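Local coordinates for McyG protein (Microcystis aeruginosa PCC 7806, PDB 4R0M), which probably activates phenylalanine or a related acid as an acyl-adenylate for loading onto its carrier domain during microcystin assembly, at residues P169-Q174 / L194-I199; K65-G70 / G93-V98; I484-E489 / V518-R523; E451-I456 / T467-V472; T25-N30 / S47-Y52. All coordinates share one frame; numbering follows the deposited sequence.

Interaction 1: residues P169-Q174 / L194-I199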
# COMPACT_ATOMS: atom_id res chain seq x y z
N PRO A 169 -13.21 -7.72 26.99
CA PRO A 169 -11.99 -8.10 27.70
C PRO A 169 -11.01 -6.94 27.85
O PRO A 169 -10.94 -6.07 26.99
CB PRO A 169 -11.38 -9.18 26.79
CG PRO A 169 -11.89 -8.86 25.43
CD PRO A 169 -13.27 -8.32 25.64
N ILE A 170 -10.27 -6.93 28.96
CA ILE A 170 -9.19 -5.96 29.16
C ILE A 170 -7.92 -6.57 28.58
O ILE A 170 -7.52 -7.67 28.96
CB ILE A 170 -9.00 -5.58 30.64
CG1 ILE A 170 -10.34 -5.21 31.29
CG2 ILE A 170 -8.00 -4.44 30.77
CD1 ILE A 170 -10.31 -5.11 32.80
N LEU A 171 -7.30 -5.84 27.65
CA LEU A 171 -6.20 -6.39 26.87
C LEU A 171 -4.86 -5.74 27.19
O LEU A 171 -4.79 -4.58 27.62
CB LEU A 171 -6.49 -6.25 25.37
CG LEU A 171 -7.82 -6.82 24.85
CD1 LEU A 171 -8.19 -6.17 23.52
CD2 LEU A 171 -7.77 -8.34 24.72
N ASP A 172 -3.79 -6.50 26.98
CA ASP A 172 -2.43 -5.98 27.06
C ASP A 172 -2.11 -5.30 25.73
O ASP A 172 -2.22 -5.92 24.68
CB ASP A 172 -1.44 -7.12 27.31
CG ASP A 172 -0.08 -6.64 27.78
OD1 ASP A 172 0.40 -5.59 27.30
OD2 ASP A 172 0.52 -7.33 28.63
N PRO A 173 -1.73 -4.00 25.77
CA PRO A 173 -1.35 -3.31 24.54
C PRO A 173 -0.12 -3.92 23.85
O PRO A 173 0.12 -3.65 22.66
CB PRO A 173 -1.05 -1.88 25.01
CG PRO A 173 -0.86 -1.98 26.49
CD PRO A 173 -1.74 -3.10 26.93
N GLN A 174 0.64 -4.73 24.58
CA GLN A 174 1.81 -5.44 24.03
C GLN A 174 1.43 -6.76 23.35
O GLN A 174 2.28 -7.41 22.73
CB GLN A 174 2.87 -5.68 25.12
CG GLN A 174 3.57 -4.43 25.62
CD GLN A 174 4.63 -3.90 24.67
OE1 GLN A 174 4.35 -3.61 23.50
NE2 GLN A 174 5.85 -3.76 25.17
N LEU A 194 1.53 -6.98 14.52
CA LEU A 194 1.39 -5.61 15.02
C LEU A 194 0.58 -5.57 16.31
O LEU A 194 -0.57 -6.02 16.36
CB LEU A 194 0.77 -4.69 13.96
CG LEU A 194 1.52 -4.52 12.63
CD1 LEU A 194 0.72 -3.64 11.68
CD2 LEU A 194 2.92 -3.95 12.83
N THR A 195 1.21 -5.04 17.35
CA THR A 195 0.57 -4.89 18.65
C THR A 195 -0.23 -3.59 18.68
O THR A 195 -0.08 -2.74 17.80
CB THR A 195 1.62 -4.87 19.78
OG1 THR A 195 2.48 -3.74 19.62
CG2 THR A 195 2.46 -6.15 19.75
N HIS A 196 -1.09 -3.44 19.70
CA HIS A 196 -1.77 -2.18 19.96
C HIS A 196 -0.77 -1.07 20.11
O HIS A 196 -0.93 0.01 19.55
CB HIS A 196 -2.60 -2.25 21.24
CG HIS A 196 -3.60 -3.38 21.27
ND1 HIS A 196 -4.89 -3.20 20.92
CD2 HIS A 196 -3.47 -4.71 21.64
CE1 HIS A 196 -5.55 -4.37 21.05
NE2 HIS A 196 -4.68 -5.29 21.49
N HIS A 197 0.29 -1.36 20.87
CA HIS A 197 1.34 -0.39 21.15
C HIS A 197 2.09 0.01 19.91
O HIS A 197 2.46 1.18 19.77
CB HIS A 197 2.30 -0.92 22.21
CG HIS A 197 3.24 0.12 22.76
ND1 HIS A 197 2.82 1.18 23.48
CD2 HIS A 197 4.63 0.25 22.66
CE1 HIS A 197 3.87 1.94 23.83
NE2 HIS A 197 4.98 1.37 23.33
N ASN A 198 2.32 -0.94 18.99
CA ASN A 198 2.89 -0.64 17.68
C ASN A 198 2.06 0.40 16.93
O ASN A 198 2.57 1.44 16.52
CB ASN A 198 2.99 -1.91 16.80
CG ASN A 198 4.13 -2.84 17.22
OD1 ASN A 198 4.00 -4.06 17.09
ND2 ASN A 198 5.23 -2.28 17.70
N ILE A 199 0.77 0.10 16.78
CA ILE A 199 -0.15 0.92 16.00
C ILE A 199 -0.35 2.31 16.61
O ILE A 199 -0.22 3.33 15.92
CB ILE A 199 -1.51 0.20 15.82
CG1 ILE A 199 -1.33 -1.09 15.01
CG2 ILE A 199 -2.54 1.11 15.15
CD1 ILE A 199 -2.42 -2.12 15.20
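His196 and His197, the first two residues of helix 196-210, send their side chains to different parts of loop 169-174. In His196, CG is anti to the carbonyl carbon (chi1 -56°), which lays the imidazole along the loop: Pro173 O sits in plane at the ring edge, and CD2 is 3.5 Å from Asp172 O. The Leu171 and His196 side chains cross at about a right angle, Leu171 CD1 4.0 Å from His196 CE1. In His197, CG is anti to the backbone N instead (chi1 -168°), and CB lies 3.6 Å from Gln174 OE1. The Gln174 chain, bent at chi2, runs beside His197 in the same direction, but its amide plane is turned 73° from the imidazole. Pro173 O accepts from His197 N (2.9 Å), the donor standing above the carbonyl plane, so the loop carbonyl meets a first-turn amide of the helix. Thr195 and Asn198 form a capping box: Asn198 N donates to Thr195 OG1 at 2.9 Å, and Thr195 N to Asn198 OD1. An Asx turn made by Asp172 OD1 and Gln174 N shapes the loop. Further out, His196 ND1 bonds to Leu19 N and His197 stacks on Trp16. The loop leads into strand 176-182, which pairs antiparallel with strand 190-195, while Ile199 packs on helix 227-240.

Interaction 2: residues K65-G70 / G93-V98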
# COMPACT_ATOMS: atom_id res chain seq x y z
N LYS A 65 -19.99 -18.60 17.19
CA LYS A 65 -19.44 -19.57 16.25
C LYS A 65 -18.22 -20.31 16.82
O LYS A 65 -17.63 -21.16 16.16
CB LYS A 65 -19.09 -18.91 14.91
CG LYS A 65 -20.28 -18.33 14.15
CD LYS A 65 -21.16 -19.41 13.54
CE LYS A 65 -22.56 -18.87 13.26
NZ LYS A 65 -23.37 -19.80 12.43
N GLY A 66 -17.85 -19.97 18.06
CA GLY A 66 -16.76 -20.65 18.76
C GLY A 66 -15.40 -19.99 18.64
O GLY A 66 -14.39 -20.55 19.06
N ILE A 67 -15.37 -18.79 18.07
CA ILE A 67 -14.12 -18.04 17.93
C ILE A 67 -13.81 -17.32 19.23
O ILE A 67 -14.58 -16.48 19.69
CB ILE A 67 -14.17 -17.03 16.75
CG1 ILE A 67 -14.57 -17.73 15.43
CG2 ILE A 67 -12.84 -16.30 16.60
CD1 ILE A 67 -13.67 -18.88 15.00
N LYS A 68 -12.67 -17.66 19.82
CA LYS A 68 -12.30 -17.17 21.15
C LYS A 68 -11.16 -16.16 21.10
O LYS A 68 -10.55 -15.94 20.05
CB LYS A 68 -11.93 -18.35 22.06
CG LYS A 68 -13.06 -19.35 22.27
CD LYS A 68 -12.69 -20.43 23.28
CE LYS A 68 -11.76 -21.48 22.68
NZ LYS A 68 -11.35 -22.49 23.70
N LEU A 69 -10.90 -15.53 22.25
CA LEU A 69 -9.80 -14.59 22.40
C LEU A 69 -8.48 -15.25 22.01
O LEU A 69 -8.23 -16.40 22.36
CB LEU A 69 -9.74 -14.08 23.85
CG LEU A 69 -8.81 -12.92 24.21
CD1 LEU A 69 -9.44 -12.05 25.28
CD2 LEU A 69 -7.44 -13.41 24.65
N GLY A 70 -7.64 -14.52 21.28
CA GLY A 70 -6.35 -15.03 20.85
C GLY A 70 -6.37 -15.79 19.53
O GLY A 70 -5.32 -15.98 18.91
N GLY A 93 -12.77 -7.81 20.78
CA GLY A 93 -12.83 -9.13 21.41
C GLY A 93 -11.50 -9.80 21.65
O GLY A 93 -11.45 -10.91 22.19
N GLY A 94 -10.41 -9.14 21.27
CA GLY A 94 -9.08 -9.73 21.36
C GLY A 94 -8.86 -10.86 20.36
O GLY A 94 -7.98 -11.70 20.56
N ILE A 95 -9.66 -10.87 19.30
CA ILE A 95 -9.49 -11.80 18.18
C ILE A 95 -8.61 -11.09 17.16
O ILE A 95 -8.83 -9.91 16.87
CB ILE A 95 -10.85 -12.18 17.55
CG1 ILE A 95 -11.73 -12.91 18.57
CG2 ILE A 95 -10.65 -13.05 16.31
CD1 ILE A 95 -13.21 -12.89 18.24
N ILE A 96 -7.62 -11.79 16.63
CA ILE A 96 -6.68 -11.19 15.68
C ILE A 96 -7.21 -11.30 14.24
O ILE A 96 -7.29 -12.40 13.69
CB ILE A 96 -5.27 -11.80 15.80
CG1 ILE A 96 -4.72 -11.60 17.22
CG2 ILE A 96 -4.32 -11.19 14.77
CD1 ILE A 96 -3.64 -12.59 17.62
N PRO A 97 -7.59 -10.15 13.64
CA PRO A 97 -8.02 -10.17 12.24
C PRO A 97 -6.83 -10.31 11.30
O PRO A 97 -5.76 -9.75 11.57
CB PRO A 97 -8.69 -8.81 12.06
CG PRO A 97 -7.99 -7.92 13.04
CD PRO A 97 -7.54 -8.78 14.18
N VAL A 98 -7.01 -11.08 10.23
CA VAL A 98 -5.96 -11.27 9.23
C VAL A 98 -6.52 -10.86 7.87
O VAL A 98 -7.03 -11.70 7.12
CB VAL A 98 -5.43 -12.73 9.22
CG1 VAL A 98 -4.22 -12.85 8.29
CG2 VAL A 98 -5.04 -13.17 10.63
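Both segments open with a Schellman motif, closed by Gly66 and Gly94 at the ends of two helices, and the contact lies at the edge of a parallel sheet built by the beta-alpha-beta unit of strand 72-76, helix 80-93 and strand 96-99. Ile95 has the most surface buried here. Its CG1, anti to the carbonyl carbon (chi1 -62°), reaches across to within 3.6 Å of Lys68 O, and its CD1 meets Ile67 CG2 at 3.8 Å. The two isoleucines cross at about a right angle, and both also rest on Val73 of the neighbouring strand. An alanine in place of Ile95 would probably loosen the join between the loop and the sheet, since CG1, CG2 and CD1 make all its side-chain contacts with Ile67 and Lys68. Gly70, next in buried area, contributes backbone alone; its positive phi of 88° would jam a CB against the preceding carbonyl. Leu69 has CG anti to the backbone N, which holds that atom 3.9 Å from both Gly93 O and Gly94 O. The fit is close: a CB on Gly94 would come within about 3.0 Å of Leu69 CG. Next to Leu69, Gly70 N donates to Gly94 O at 2.9 Å, a nearly straight bond (166°) whose donor stands above the carbonyl plane.

Interaction 3: residues I484-E489 / V518-R523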
# COMPACT_ATOMS: atom_id res chain seq x y z
N ILE A 484 11.97 -4.24 -20.19
CA ILE A 484 10.86 -3.34 -19.97
C ILE A 484 9.54 -4.04 -20.29
O ILE A 484 9.35 -4.54 -21.40
CB ILE A 484 11.02 -2.03 -20.77
CG1 ILE A 484 12.05 -1.13 -20.10
CG2 ILE A 484 9.68 -1.30 -20.92
CD1 ILE A 484 12.61 -0.03 -20.98
N THR A 485 8.65 -4.09 -19.30
CA THR A 485 7.31 -4.62 -19.49
C THR A 485 6.31 -3.49 -19.32
O THR A 485 6.51 -2.59 -18.51
CB THR A 485 6.99 -5.74 -18.50
OG1 THR A 485 7.20 -5.28 -17.16
CG2 THR A 485 7.87 -6.96 -18.76
N PHE A 486 5.23 -3.54 -20.10
CA PHE A 486 4.22 -2.49 -20.09
C PHE A 486 2.87 -3.06 -20.55
O PHE A 486 2.80 -4.19 -21.02
CB PHE A 486 4.65 -1.33 -21.00
CG PHE A 486 4.42 -1.58 -22.46
CD1 PHE A 486 5.30 -2.39 -23.19
CD2 PHE A 486 3.34 -1.01 -23.12
CE1 PHE A 486 5.09 -2.62 -24.54
CE2 PHE A 486 3.13 -1.25 -24.47
CZ PHE A 486 4.00 -2.05 -25.18
N SER A 487 1.82 -2.26 -20.40
CA SER A 487 0.52 -2.59 -20.95
C SER A 487 0.10 -1.50 -21.93
O SER A 487 0.26 -0.31 -21.63
CB SER A 487 -0.52 -2.73 -19.83
OG SER A 487 -1.75 -3.20 -20.34
N PRO A 488 -0.42 -1.89 -23.11
CA PRO A 488 -0.80 -0.92 -24.13
C PRO A 488 -2.08 -0.16 -23.78
O PRO A 488 -3.01 -0.74 -23.22
CB PRO A 488 -1.03 -1.78 -25.39
CG PRO A 488 -0.54 -3.15 -25.04
CD PRO A 488 -0.66 -3.27 -23.56
N GLU A 489 -2.10 1.13 -24.12
CA GLU A 489 -3.28 1.97 -23.92
C GLU A 489 -4.23 1.86 -25.12
O GLU A 489 -5.27 2.51 -25.16
CB GLU A 489 -2.86 3.42 -23.69
CG GLU A 489 -3.87 4.25 -22.92
CD GLU A 489 -3.28 5.53 -22.36
OE1 GLU A 489 -2.66 6.30 -23.13
OE2 GLU A 489 -3.43 5.78 -21.14
N VAL A 518 11.20 -5.58 -24.93
CA VAL A 518 10.05 -4.77 -24.54
C VAL A 518 8.79 -5.60 -24.76
O VAL A 518 8.39 -5.85 -25.90
CB VAL A 518 9.96 -3.44 -25.32
CG1 VAL A 518 8.78 -2.61 -24.85
CG2 VAL A 518 11.25 -2.64 -25.18
N ILE A 519 8.17 -6.02 -23.66
CA ILE A 519 7.05 -6.97 -23.71
C ILE A 519 5.71 -6.33 -23.32
O ILE A 519 5.53 -5.92 -22.17
CB ILE A 519 7.31 -8.20 -22.81
CG1 ILE A 519 8.74 -8.72 -23.00
CG2 ILE A 519 6.27 -9.28 -23.10
CD1 ILE A 519 9.33 -9.37 -21.77
N PRO A 520 4.77 -6.25 -24.28
CA PRO A 520 3.39 -5.84 -23.99
C PRO A 520 2.68 -6.89 -23.15
O PRO A 520 2.92 -8.09 -23.32
CB PRO A 520 2.76 -5.76 -25.39
CG PRO A 520 3.90 -5.64 -26.34
CD PRO A 520 4.99 -6.44 -25.72
N LEU A 521 1.80 -6.43 -22.26
CA LEU A 521 1.06 -7.33 -21.38
C LEU A 521 -0.39 -6.93 -21.22
O LEU A 521 -0.73 -5.74 -21.18
CB LEU A 521 1.74 -7.42 -20.02
CG LEU A 521 2.74 -8.56 -19.82
CD1 LEU A 521 3.54 -8.35 -18.54
CD2 LEU A 521 2.03 -9.91 -19.79
N GLU A 522 -1.25 -7.94 -21.13
CA GLU A 522 -2.65 -7.74 -20.77
C GLU A 522 -2.73 -7.24 -19.33
O GLU A 522 -2.03 -7.75 -18.45
CB GLU A 522 -3.48 -9.02 -20.96
CG GLU A 522 -2.74 -10.33 -20.72
CD GLU A 522 -1.90 -10.78 -21.92
OE1 GLU A 522 -0.67 -10.90 -21.76
OE2 GLU A 522 -2.47 -10.99 -23.02
N ARG A 523 -3.57 -6.23 -19.12
CA ARG A 523 -3.68 -5.54 -17.83
C ARG A 523 -3.87 -6.50 -16.65
O ARG A 523 -3.31 -6.28 -15.58
CB ARG A 523 -4.83 -4.52 -17.85
CG ARG A 523 -4.78 -3.54 -19.02
CD ARG A 523 -5.85 -2.46 -18.92
NE ARG A 523 -7.21 -2.99 -18.83
CZ ARG A 523 -7.99 -2.88 -17.76
NH1 ARG A 523 -7.57 -2.23 -16.67
NH2 ARG A 523 -9.21 -3.41 -17.77
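Ile484 O has two partners on the adjoining strand, one hydrogen bond and one weaker CA-H...O contact: Ile519 N donates to it at 2.9 Å, nearly along the C=O axis, and Val518 CA lies 3.2 Å from Ile484 O. The ladder continues with Phe486 N donating to Ile519 O (3.2 Å) and, weakly, Leu521 N to Phe486 O. Beyond the last bridge, the side chain of Ser487 takes over. With OG anti to its backbone N (chi1 -174°), its hydroxyl donates to Leu521 O at 2.9 Å, again close to the C=O axis, and the same OG has Arg523 CG alongside at 3.3 Å. These bonds tie parallel strands 479-486 and 517-520, the two strands of a beta-alpha-beta unit whose helix, 498-511, packs on Phe486 and Val518; Ile484 and Pro520 point to the same face, Pro520 resting on helix 549-558. Phe486 CG takes the crowded position between the backbone N and the carbonyl carbon (chi1 79°), which lays the ring alongside Pro520 on the neighbouring strand. Pro520 CA stands over one ring face in a CH-pi contact, 4.1 Å from the centroid of the Phe486 ring, while Phe486 CE1 touches Val518 CG1 at 3.7 Å. Replacing Phe486 with a serine would probably loosen the packing among Val518, Pro520 and helix 498-511, because the ring that touches all three would be gone. Thr485 and Ile519 point together to the other face, toward helix 536-545, with Thr485 CG2 4.1 Å from Ile519 CD1.

Interaction 4: residues E451-I456 / T467-V472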
# COMPACT_ATOMS: atom_id res chain seq x y z
N GLU A 451 12.72 6.26 -12.82
CA GLU A 451 13.05 7.22 -13.89
C GLU A 451 12.72 6.62 -15.25
O GLU A 451 12.04 7.25 -16.06
CB GLU A 451 14.53 7.59 -13.85
CG GLU A 451 14.92 8.62 -12.80
CD GLU A 451 16.39 8.97 -12.89
OE1 GLU A 451 16.84 9.42 -13.97
OE2 GLU A 451 17.11 8.80 -11.88
N LEU A 452 13.23 5.41 -15.48
CA LEU A 452 12.97 4.68 -16.72
C LEU A 452 11.48 4.52 -16.95
O LEU A 452 10.97 4.87 -18.02
CB LEU A 452 13.66 3.31 -16.69
CG LEU A 452 15.19 3.31 -16.73
CD1 LEU A 452 15.75 2.04 -16.11
CD2 LEU A 452 15.70 3.49 -18.16
N GLU A 453 10.78 4.03 -15.93
CA GLU A 453 9.33 3.83 -15.98
C GLU A 453 8.56 5.13 -16.25
O GLU A 453 7.65 5.14 -17.07
CB GLU A 453 8.83 3.17 -14.69
CG GLU A 453 9.11 1.68 -14.62
CD GLU A 453 9.28 1.17 -13.20
OE1 GLU A 453 8.75 1.78 -12.26
OE2 GLU A 453 9.96 0.13 -13.03
N THR A 454 8.95 6.21 -15.58
CA THR A 454 8.32 7.52 -15.79
C THR A 454 8.53 7.97 -17.24
O THR A 454 7.59 8.41 -17.90
CB THR A 454 8.86 8.59 -14.82
OG1 THR A 454 8.75 8.12 -13.47
CG2 THR A 454 8.09 9.90 -14.96
N THR A 455 9.77 7.83 -17.72
CA THR A 455 10.13 8.19 -19.09
C THR A 455 9.30 7.41 -20.11
O THR A 455 8.79 7.98 -21.08
CB THR A 455 11.63 7.98 -19.35
OG1 THR A 455 12.39 8.62 -18.31
CG2 THR A 455 12.04 8.57 -20.70
N ILE A 456 9.16 6.10 -19.88
CA ILE A 456 8.33 5.23 -20.71
C ILE A 456 6.87 5.69 -20.70
O ILE A 456 6.22 5.74 -21.74
CB ILE A 456 8.42 3.75 -20.26
CG1 ILE A 456 9.85 3.22 -20.41
CG2 ILE A 456 7.45 2.88 -21.05
CD1 ILE A 456 10.19 2.12 -19.43
N THR A 467 3.73 -0.41 -15.86
CA THR A 467 5.04 -0.43 -16.46
C THR A 467 6.09 -0.85 -15.47
O THR A 467 5.97 -0.57 -14.34
CB THR A 467 5.37 0.92 -17.05
OG1 THR A 467 4.36 1.27 -17.98
CG2 THR A 467 6.63 0.87 -17.76
N ALA A 468 7.09 -1.59 -15.91
CA ALA A 468 8.19 -2.03 -15.05
C ALA A 468 9.52 -2.06 -15.80
O ALA A 468 9.57 -2.37 -17.00
CB ALA A 468 7.89 -3.39 -14.46
N ALA A 469 10.59 -1.73 -15.09
CA ALA A 469 11.94 -1.81 -15.64
C ALA A 469 12.85 -2.55 -14.66
O ALA A 469 12.96 -2.18 -13.49
CB ALA A 469 12.48 -0.41 -15.92
N PHE A 470 13.48 -3.62 -15.15
CA PHE A 470 14.38 -4.43 -14.33
C PHE A 470 15.52 -5.01 -15.17
O PHE A 470 15.42 -5.08 -16.40
CB PHE A 470 13.62 -5.55 -13.60
CG PHE A 470 12.87 -6.47 -14.52
CD1 PHE A 470 11.57 -6.18 -14.92
CD2 PHE A 470 13.47 -7.64 -14.98
CE1 PHE A 470 10.88 -7.04 -15.77
CE2 PHE A 470 12.78 -8.50 -15.83
CZ PHE A 470 11.49 -8.20 -16.22
N ALA A 471 16.58 -5.44 -14.50
CA ALA A 471 17.76 -5.98 -15.16
C ALA A 471 18.03 -7.44 -14.81
O ALA A 471 18.05 -7.81 -13.63
CB ALA A 471 18.98 -5.12 -14.84
N VAL A 472 18.23 -8.27 -15.84
CA VAL A 472 18.67 -9.65 -15.65
C VAL A 472 20.07 -9.85 -16.23
O VAL A 472 20.49 -9.12 -17.14
CB VAL A 472 17.69 -10.69 -16.25
CG1 VAL A 472 16.25 -10.38 -15.87
CG2 VAL A 472 17.83 -10.80 -17.77
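Glu453 carries this contact with a side chain stretched straight from helix to strand. Its CG is anti to the carbonyl carbon (chi1 -77°) and the chain is extended beyond CG (chi2 151°), so the carboxylate arrives at the backbone of strand 468-474. There OE2 accepts from Ala469 N at 2.8 Å through its anti lone pair, the one away from OE1, on a somewhat bent path (144°). The same oxygen lies 3.4 Å from Ala468 CA. Lys536 NZ is a second partner of this oxygen, in a long, weak ion pair, which would probably favour the charged form of the acid. Glu453 CG packs against Thr467 CG2 at 4.1 Å. That methyl is turned to the helix because Thr467 holds CG2 anti to its backbone N, with OG1 anti to the carbonyl carbon; it also meets Ile456 CG2 at 3.9 Å, the two side chains crossing obliquely. Ile456 has its CG1 anti to the carbonyl carbon, leaving CG2 anti to the backbone N. One turn back along the helix, Leu452 CB meets Ala469 CB at 4.0 Å. With only a methyl at Ala469, the axes of segments 451-456 and 468-472 approach to 7.6 Å. This is helix-on-sheet packing against a three-stranded mixed sheet, the Glu453 side chain lying about 10 Å from the bound phenylalanyl-adenylate. Helix 449-457 lies across one face over edge strand 468-474, with Leu452 also on Phe511 of helix 498-511 and Ile456 on Ile484 of strand 479-486, while Ala468 and Phe470 face helix 536-545 on the other side.

Interaction 5: residues T25-N30 / S47-Y52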
# COMPACT_ATOMS: atom_id res chain seq x y z
N THR A 25 -13.30 6.02 23.39
CA THR A 25 -13.08 7.47 23.46
C THR A 25 -13.74 8.19 22.27
O THR A 25 -14.30 9.27 22.44
CB THR A 25 -11.56 7.79 23.49
OG1 THR A 25 -10.95 7.13 24.60
CG2 THR A 25 -11.31 9.29 23.60
N ALA A 26 -13.68 7.57 21.10
CA ALA A 26 -14.21 8.15 19.86
C ALA A 26 -15.74 8.21 19.81
O ALA A 26 -16.30 9.08 19.14
CB ALA A 26 -13.67 7.41 18.65
N THR A 27 -16.40 7.29 20.51
CA THR A 27 -17.87 7.21 20.52
C THR A 27 -18.54 8.45 21.11
O THR A 27 -19.64 8.83 20.68
CB THR A 27 -18.38 5.97 21.28
OG1 THR A 27 -17.82 5.95 22.59
CG2 THR A 27 -18.00 4.70 20.55
N LYS A 28 -17.89 9.08 22.08
CA LYS A 28 -18.39 10.30 22.73
C LYS A 28 -18.65 11.42 21.72
O LYS A 28 -19.56 12.24 21.91
CB LYS A 28 -17.43 10.77 23.82
CG LYS A 28 -17.38 9.86 25.03
CD LYS A 28 -16.04 9.92 25.74
CE LYS A 28 -15.96 8.89 26.85
NZ LYS A 28 -14.58 8.76 27.39
N HIS A 29 -17.85 11.45 20.66
CA HIS A 29 -18.03 12.39 19.57
C HIS A 29 -19.03 11.84 18.59
O HIS A 29 -18.66 11.36 17.51
CB HIS A 29 -16.70 12.68 18.88
CG HIS A 29 -15.61 13.13 19.82
ND1 HIS A 29 -15.23 14.42 19.92
CD2 HIS A 29 -14.81 12.42 20.71
CE1 HIS A 29 -14.25 14.53 20.83
NE2 HIS A 29 -13.99 13.31 21.31
N ASN A 30 -20.31 11.88 18.96
CA ASN A 30 -21.39 11.41 18.08
C ASN A 30 -21.53 12.29 16.84
O ASN A 30 -22.36 12.01 15.96
CB ASN A 30 -22.72 11.29 18.85
CG ASN A 30 -22.97 12.46 19.79
OD1 ASN A 30 -22.71 13.62 19.46
ND2 ASN A 30 -23.49 12.16 20.98
N SER A 47 -21.60 6.81 12.45
CA SER A 47 -20.89 7.46 13.56
C SER A 47 -20.07 6.44 14.34
O SER A 47 -20.36 5.24 14.29
CB SER A 47 -21.88 8.18 14.49
OG SER A 47 -22.58 7.26 15.31
N TYR A 48 -19.06 6.92 15.06
CA TYR A 48 -18.20 6.03 15.85
C TYR A 48 -18.98 5.24 16.90
O TYR A 48 -18.61 4.11 17.23
CB TYR A 48 -17.06 6.82 16.50
CG TYR A 48 -16.00 7.26 15.52
CD1 TYR A 48 -15.37 6.34 14.68
CD2 TYR A 48 -15.63 8.60 15.43
CE1 TYR A 48 -14.40 6.74 13.78
CE2 TYR A 48 -14.65 9.01 14.53
CZ TYR A 48 -14.04 8.08 13.71
OH TYR A 48 -13.07 8.47 12.81
N GLN A 49 -20.07 5.83 17.39
CA GLN A 49 -21.01 5.15 18.29
C GLN A 49 -21.71 3.98 17.58
O GLN A 49 -21.83 2.89 18.15
CB GLN A 49 -22.03 6.15 18.84
CG GLN A 49 -23.03 5.57 19.84
CD GLN A 49 -22.37 5.04 21.10
OE1 GLN A 49 -22.30 3.83 21.32
NE2 GLN A 49 -21.86 5.95 21.93
N ASP A 50 -22.17 4.22 16.35
CA ASP A 50 -22.82 3.18 15.54
C ASP A 50 -21.85 2.06 15.19
O ASP A 50 -22.21 0.88 15.23
CB ASP A 50 -23.40 3.77 14.25
CG ASP A 50 -24.54 4.74 14.50
OD1 ASP A 50 -25.56 4.34 15.09
OD2 ASP A 50 -24.42 5.91 14.08
N LEU A 51 -20.62 2.43 14.83
CA LEU A 51 -19.57 1.46 14.51
C LEU A 51 -19.30 0.54 15.71
O LEU A 51 -19.27 -0.68 15.57
CB LEU A 51 -18.28 2.18 14.08
CG LEU A 51 -16.99 1.36 13.96
CD1 LEU A 51 -17.02 0.43 12.76
CD2 LEU A 51 -15.78 2.28 13.89
N TYR A 52 -19.13 1.16 16.88
CA TYR A 52 -18.92 0.43 18.13
C TYR A 52 -20.05 -0.56 18.40
O TYR A 52 -19.80 -1.71 18.73
CB TYR A 52 -18.75 1.42 19.29
CG TYR A 52 -18.69 0.80 20.66
CD1 TYR A 52 -17.53 0.18 21.13
CD2 TYR A 52 -19.80 0.83 21.51
CE1 TYR A 52 -17.47 -0.39 22.39
CE2 TYR A 52 -19.75 0.26 22.78
CZ TYR A 52 -18.59 -0.34 23.21
OH TYR A 52 -18.54 -0.91 24.47
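The C-terminal end of helix 19-27 comes up against the first turn of helix 48-64, with Thr27 CA and Gln49 CA only 4.4 Å apart. A capping box starts the second helix: Asp50 N donates to Ser47 OG at 3.2 Å, and Asp50 turns its carboxylate back toward Ser47. The linking chain, the antiparallel strands 33-37 and 43-47, belongs to the large mixed sheet of the AMP-binding region. Tyr48 and Ala26 form the apolar centre. With CG anti to the carbonyl carbon (chi1 -72°), the Tyr48 ring offers one face to Ala26 CB, a CH-pi contact 4.3 Å from the centroid of that ring, and Tyr48 CB lies 3.6 Å from Ala26 O. The far end of the ring is fixed outside the pair of segments, Tyr48 OH being bonded to Cys242 O and Gln244 NE2, and helix 227-240 also packs on this tyrosine. Thr27 is the most covered residue. Its OG1 sits in the crowded position between backbone N and carbonyl carbon, bonded back to Glu24 O, so that CG2 is left to face the second helix. That methyl lies 3.4 Å from Tyr48 O and also approaches Tyr52. Gln49 bends at chi2 and brings NE2 to 3.5 Å from Thr27 CB, crossing that side chain obliquely. Past Thr27 an inverse gamma turn centred on His29 keeps the chain near the helix start, Asn30 O lying 4.1 Å from Ser47 CB. At the cap, Ser47 OG donates to Asp50 OD2 at 2.6 Å, meeting it from above the carboxylate plane.

In the fold
Interactions 3 and 4 are the buried pair. They share one sheet and meet through a probable backbone bond from Ala468 N to Thr485 O and through Ile484 CD1 on Ile456 CD1; the first is a backbone ladder, the second relies on a carboxylate reaching a strand amide. Interactions 1, 2 and 5 are partly buried and lie in the AMP-binding region, across the chain's centre from that sheet. Interactions 1 and 2 touch, Pro169 and Leu171 covering Leu69, Gly93 and Gly94, and each is pinned by one backbone bond between loops and helix ends. Interaction 5 stands apart, its nearest atoms about 9 Å from either, and joins two helix ends by apolar and ring contacts.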